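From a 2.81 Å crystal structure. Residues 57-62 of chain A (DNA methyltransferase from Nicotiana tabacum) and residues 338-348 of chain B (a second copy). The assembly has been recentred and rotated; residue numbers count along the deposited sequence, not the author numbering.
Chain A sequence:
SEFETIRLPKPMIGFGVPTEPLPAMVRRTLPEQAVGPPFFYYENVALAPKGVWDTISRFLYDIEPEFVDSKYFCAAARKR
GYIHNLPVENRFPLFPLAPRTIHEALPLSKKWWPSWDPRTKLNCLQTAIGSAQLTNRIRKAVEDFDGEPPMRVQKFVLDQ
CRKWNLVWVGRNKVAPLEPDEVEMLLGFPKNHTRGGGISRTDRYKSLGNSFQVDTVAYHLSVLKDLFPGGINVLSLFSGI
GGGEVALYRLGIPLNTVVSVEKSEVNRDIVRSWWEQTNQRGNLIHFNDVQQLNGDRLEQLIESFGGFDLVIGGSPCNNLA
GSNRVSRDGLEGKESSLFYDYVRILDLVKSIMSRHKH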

# COMPACT_ATOMS: atom_id res chain seq x y z
N SER A 57 11.76 1.22 -0.52
CA SER A 57 12.58 1.71 0.57
C SER A 57 11.78 2.57 1.55
O SER A 57 11.88 2.39 2.76
N ARG A 58 10.97 3.49 1.02
CA ARG A 58 10.15 4.38 1.85
C ARG A 58 9.24 3.62 2.80
O ARG A 58 9.04 4.02 3.95
N PHE A 59 8.69 2.51 2.32
CA PHE A 59 7.76 1.72 3.11
C PHE A 59 8.48 0.74 4.03
O PHE A 59 7.91 0.28 5.02
N LEU A 60 9.73 0.43 3.70
CA LEU A 60 10.54 -0.42 4.56
C LEU A 60 11.53 0.38 5.39
O LEU A 60 12.73 0.13 5.35
N TYR A 61 11.01 1.36 6.13
CA TYR A 61 11.79 2.09 7.13
C TYR A 61 12.99 2.84 6.56
O TYR A 61 13.98 3.04 7.25
N ASP A 62 12.88 3.24 5.29
CA ASP A 62 13.95 3.98 4.61
C ASP A 62 15.30 3.27 4.69
O ASP A 62 16.35 3.91 4.71
N PHE B 338 -3.33 6.09 -0.38
CA PHE B 338 -3.93 5.53 0.82
C PHE B 338 -2.92 4.72 1.63
O PHE B 338 -2.96 4.72 2.86
N TYR B 339 -2.03 4.03 0.92
CA TYR B 339 -1.00 3.23 1.59
C TYR B 339 0.02 4.12 2.29
O TYR B 339 0.65 3.69 3.26
N ASP B 340 0.16 5.35 1.82
CA ASP B 340 1.01 6.31 2.51
C ASP B 340 0.38 6.78 3.81
O ASP B 340 1.09 7.09 4.77
N TYR B 341 -0.95 6.83 3.85
CA TYR B 341 -1.65 7.15 5.08
C TYR B 341 -1.44 6.05 6.11
O TYR B 341 -1.05 6.31 7.25
N VAL B 342 -1.69 4.81 5.68
CA VAL B 342 -1.49 3.64 6.53
C VAL B 342 -0.04 3.56 7.01
O VAL B 342 0.22 3.24 8.18
N ARG B 343 0.90 3.86 6.12
CA ARG B 343 2.31 3.87 6.49
C ARG B 343 2.58 4.86 7.60
O ARG B 343 3.12 4.50 8.65
N ILE B 344 2.19 6.11 7.37
CA ILE B 344 2.41 7.19 8.32
C ILE B 344 1.75 6.87 9.66
O ILE B 344 2.37 7.05 10.72
N LEU B 345 0.52 6.38 9.62
CA LEU B 345 -0.19 6.00 10.83
C LEU B 345 0.59 4.95 11.62
O LEU B 345 0.66 5.01 12.84
N ASP B 346 1.19 3.99 10.91
CA ASP B 346 1.96 2.93 11.56
C ASP B 346 3.25 3.44 12.20
O ASP B 346 3.63 2.98 13.27
N LEU B 347 3.91 4.39 11.54
CA LEU B 347 5.13 4.98 12.07
C LEU B 347 4.85 5.78 13.35
O LEU B 347 5.44 5.50 14.39
N VAL B 348 3.95 6.76 13.24
CA VAL B 348 3.52 7.58 14.37
C VAL B 348 3.15 6.71 15.56
O VAL B 348 3.56 6.95 16.69

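Three side chains carry most of this contact, Phe A59, Arg B343 and Arg A58, which have 77, 66 and 54 Å² covered by the opposing stretch out of 302 Å² summed over both sides. The backbone register agrees: the CA atoms of Phe A59 and Arg B343 lie 6.8 Å apart, close enough for their side chains to meet directly.

The CA-to-CB bond of Phe A59 points sideways, yet chi1 is near -75° (m) and the end of the ring comes nearer the chain B helix; chi2 near 76° sets how the ring faces are turned. The CA-to-CB bond of Arg B343 points toward chain A, with chi1 and chi2 both t, chi3 p and chi4 at 84°. This extended start sets its CD over one face of the Phe A59 ring, 4.0 Å from the centroid and 16° off the ring normal, a geometry that qualifies as CH-pi; the closest atoms are Phe A59 CD2 and Arg B343 CD at 3.8 Å. The guanidinium carbon, Arg B343 CZ, is 5.5 Å from the centroid of the Phe A59 ring, so any cation-pi attraction is weak at most. The ring edge faces backbone instead: Phe A59 CE2 approaches Tyr B339 O to 3.4 Å, and CE2 also packs 3.9 Å from Tyr B339 CB. The CA-to-CB bond of Tyr B339 points toward chain A, whereas with chi1 at -60° (m) the end of the tyrosine leads away.

The CA-to-CB bond of Arg A58 points toward chain B, and the side chain reaches out with an m, t, m sequence and chi4 at 114°. Arg A58 NH2 donates to Asp B340 OD1 at 2.9 Å with an N-H...acceptor angle of 164°, and the carboxylate oxygen lies near the guanidinium plane, as expected for a well-directed salt bridge. Asp B340 OD1 also accepts from Arg B343 NH2 at 2.6 Å and 155°, a second salt bridge, within chain B; the bond from Arg B343 NE to Asp B340 OD1, at 3.1 Å and 133°, is weak. One acidic oxygen thus serves both arginines, and the two like charges lie close together, with Arg A58 NH2 and Arg B343 NH2 3.7 Å apart, next to that shared acceptor. Arg B343 NH2 also has a hydrogen-bonding partner elsewhere in the structure. The CA-to-CB bond of Asp B340 points sideways, with chi1 between wells at -91°, but the end of the side chain comes nearer chain A.

Beyond the helix end, Tyr A61 adds a looser apolar contact. Its CA-to-CB bond points away, but chi1 of -46° (m) accompanies a ring whose end comes nearer. Tyr A61 CD1 lies 4.4 Å from Leu B347 CD2, which sits at the ring edge. Leu B347 adopts an m, t rotamer.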

# COMPACT_ATOMS: atom_id res chain seq x y z
CB SER A 57 13.78 2.50 0.02
OG SER A 57 14.84 2.52 0.95
CB ARG A 58 9.29 5.31 0.98
CG ARG A 58 10.05 6.36 0.20
CD ARG A 58 9.13 7.43 -0.36
NE ARG A 58 8.03 6.90 -1.17
CZ ARG A 58 6.75 6.98 -0.83
NH1 ARG A 58 5.82 6.47 -1.62
NH2 ARG A 58 6.40 7.57 0.31
CB PHE A 59 6.77 0.99 2.20
CG PHE A 59 5.71 1.87 1.62
CD1 PHE A 59 6.00 2.73 0.57
CD2 PHE A 59 4.42 1.85 2.12
CE1 PHE A 59 5.03 3.56 0.04
CE2 PHE A 59 3.44 2.67 1.59
CZ PHE A 59 3.75 3.52 0.55
CB LEU A 60 11.29 -1.48 3.74
CG LEU A 60 10.67 -2.87 3.65
CD1 LEU A 60 9.94 -3.24 4.94
CD2 LEU A 60 9.74 -2.98 2.47
CB TYR A 61 12.23 1.15 8.26
CG TYR A 61 11.11 0.26 8.74
CD1 TYR A 61 10.05 0.77 9.46
CD2 TYR A 61 11.12 -1.10 8.46
CE1 TYR A 61 9.02 -0.04 9.90
CE2 TYR A 61 10.09 -1.92 8.90
CZ TYR A 61 9.05 -1.38 9.62
OH TYR A 61 8.02 -2.19 10.06
CB ASP A 62 14.06 5.41 5.16
CG ASP A 62 12.84 6.25 4.85
OD1 ASP A 62 12.68 6.66 3.68
OD2 ASP A 62 12.04 6.50 5.77
CB PHE B 338 -5.13 4.66 0.46
CG PHE B 338 -5.51 3.67 1.52
CD1 PHE B 338 -6.21 4.08 2.65
CD2 PHE B 338 -5.17 2.34 1.40
CE1 PHE B 338 -6.56 3.17 3.63
CE2 PHE B 338 -5.52 1.43 2.38
CZ PHE B 338 -6.21 1.84 3.49
CB TYR B 339 -0.31 2.29 0.59
CG TYR B 339 -1.26 1.32 -0.08
CD1 TYR B 339 -1.94 0.35 0.66
CD2 TYR B 339 -1.49 1.37 -1.45
CE1 TYR B 339 -2.81 -0.53 0.06
CE2 TYR B 339 -2.36 0.49 -2.06
CZ TYR B 339 -3.02 -0.46 -1.30
OH TYR B 339 -3.88 -1.34 -1.91
CB ASP B 340 1.34 7.51 1.60
CG ASP B 340 2.61 7.30 0.80
OD1 ASP B 340 3.71 7.38 1.40
OD2 ASP B 340 2.52 7.05 -0.42
CB TYR B 341 -3.15 7.35 4.83
CG TYR B 341 -3.97 7.55 6.09
CD1 TYR B 341 -4.15 8.81 6.63
CD2 TYR B 341 -4.56 6.47 6.73
CE1 TYR B 341 -4.90 8.99 7.78
CE2 TYR B 341 -5.31 6.64 7.88
CZ TYR B 341 -5.48 7.90 8.40
OH TYR B 341 -6.23 8.06 9.54
CB VAL B 342 -1.87 2.34 5.78
CG1 VAL B 342 -1.45 1.11 6.57
CG2 VAL B 342 -3.37 2.32 5.51
CB ARG B 343 3.19 4.23 5.29
CG ARG B 343 4.65 4.37 5.66
CD ARG B 343 5.49 4.72 4.45
NE ARG B 343 5.03 5.96 3.82
CZ ARG B 343 5.39 7.17 4.22
NH1 ARG B 343 6.20 7.32 5.26
NH2 ARG B 343 4.92 8.24 3.59
CB ILE B 344 1.88 8.53 7.78
CG1 ILE B 344 2.76 9.01 6.62
CG2 ILE B 344 1.84 9.58 8.88
CD1 ILE B 344 2.23 10.24 5.92
CB LEU B 345 -1.60 5.48 10.51
CG LEU B 345 -2.40 5.02 11.74
CD1 LEU B 345 -2.51 6.14 12.76
CD2 LEU B 345 -3.77 4.51 11.34
CB ASP B 346 2.26 1.80 10.58
CG ASP B 346 1.09 0.85 10.41
OD1 ASP B 346 0.33 0.66 11.38
OD2 ASP B 346 0.93 0.30 9.30
CB LEU B 347 5.80 5.88 11.03
CG LEU B 347 6.59 5.16 9.95
CD1 LEU B 347 7.08 6.15 8.91
CD2 LEU B 347 7.75 4.40 10.56
CB VAL B 348 2.27 8.41 14.00
CG1 VAL B 348 1.69 9.09 15.23
CG2 VAL B 348 2.61 9.43 12.92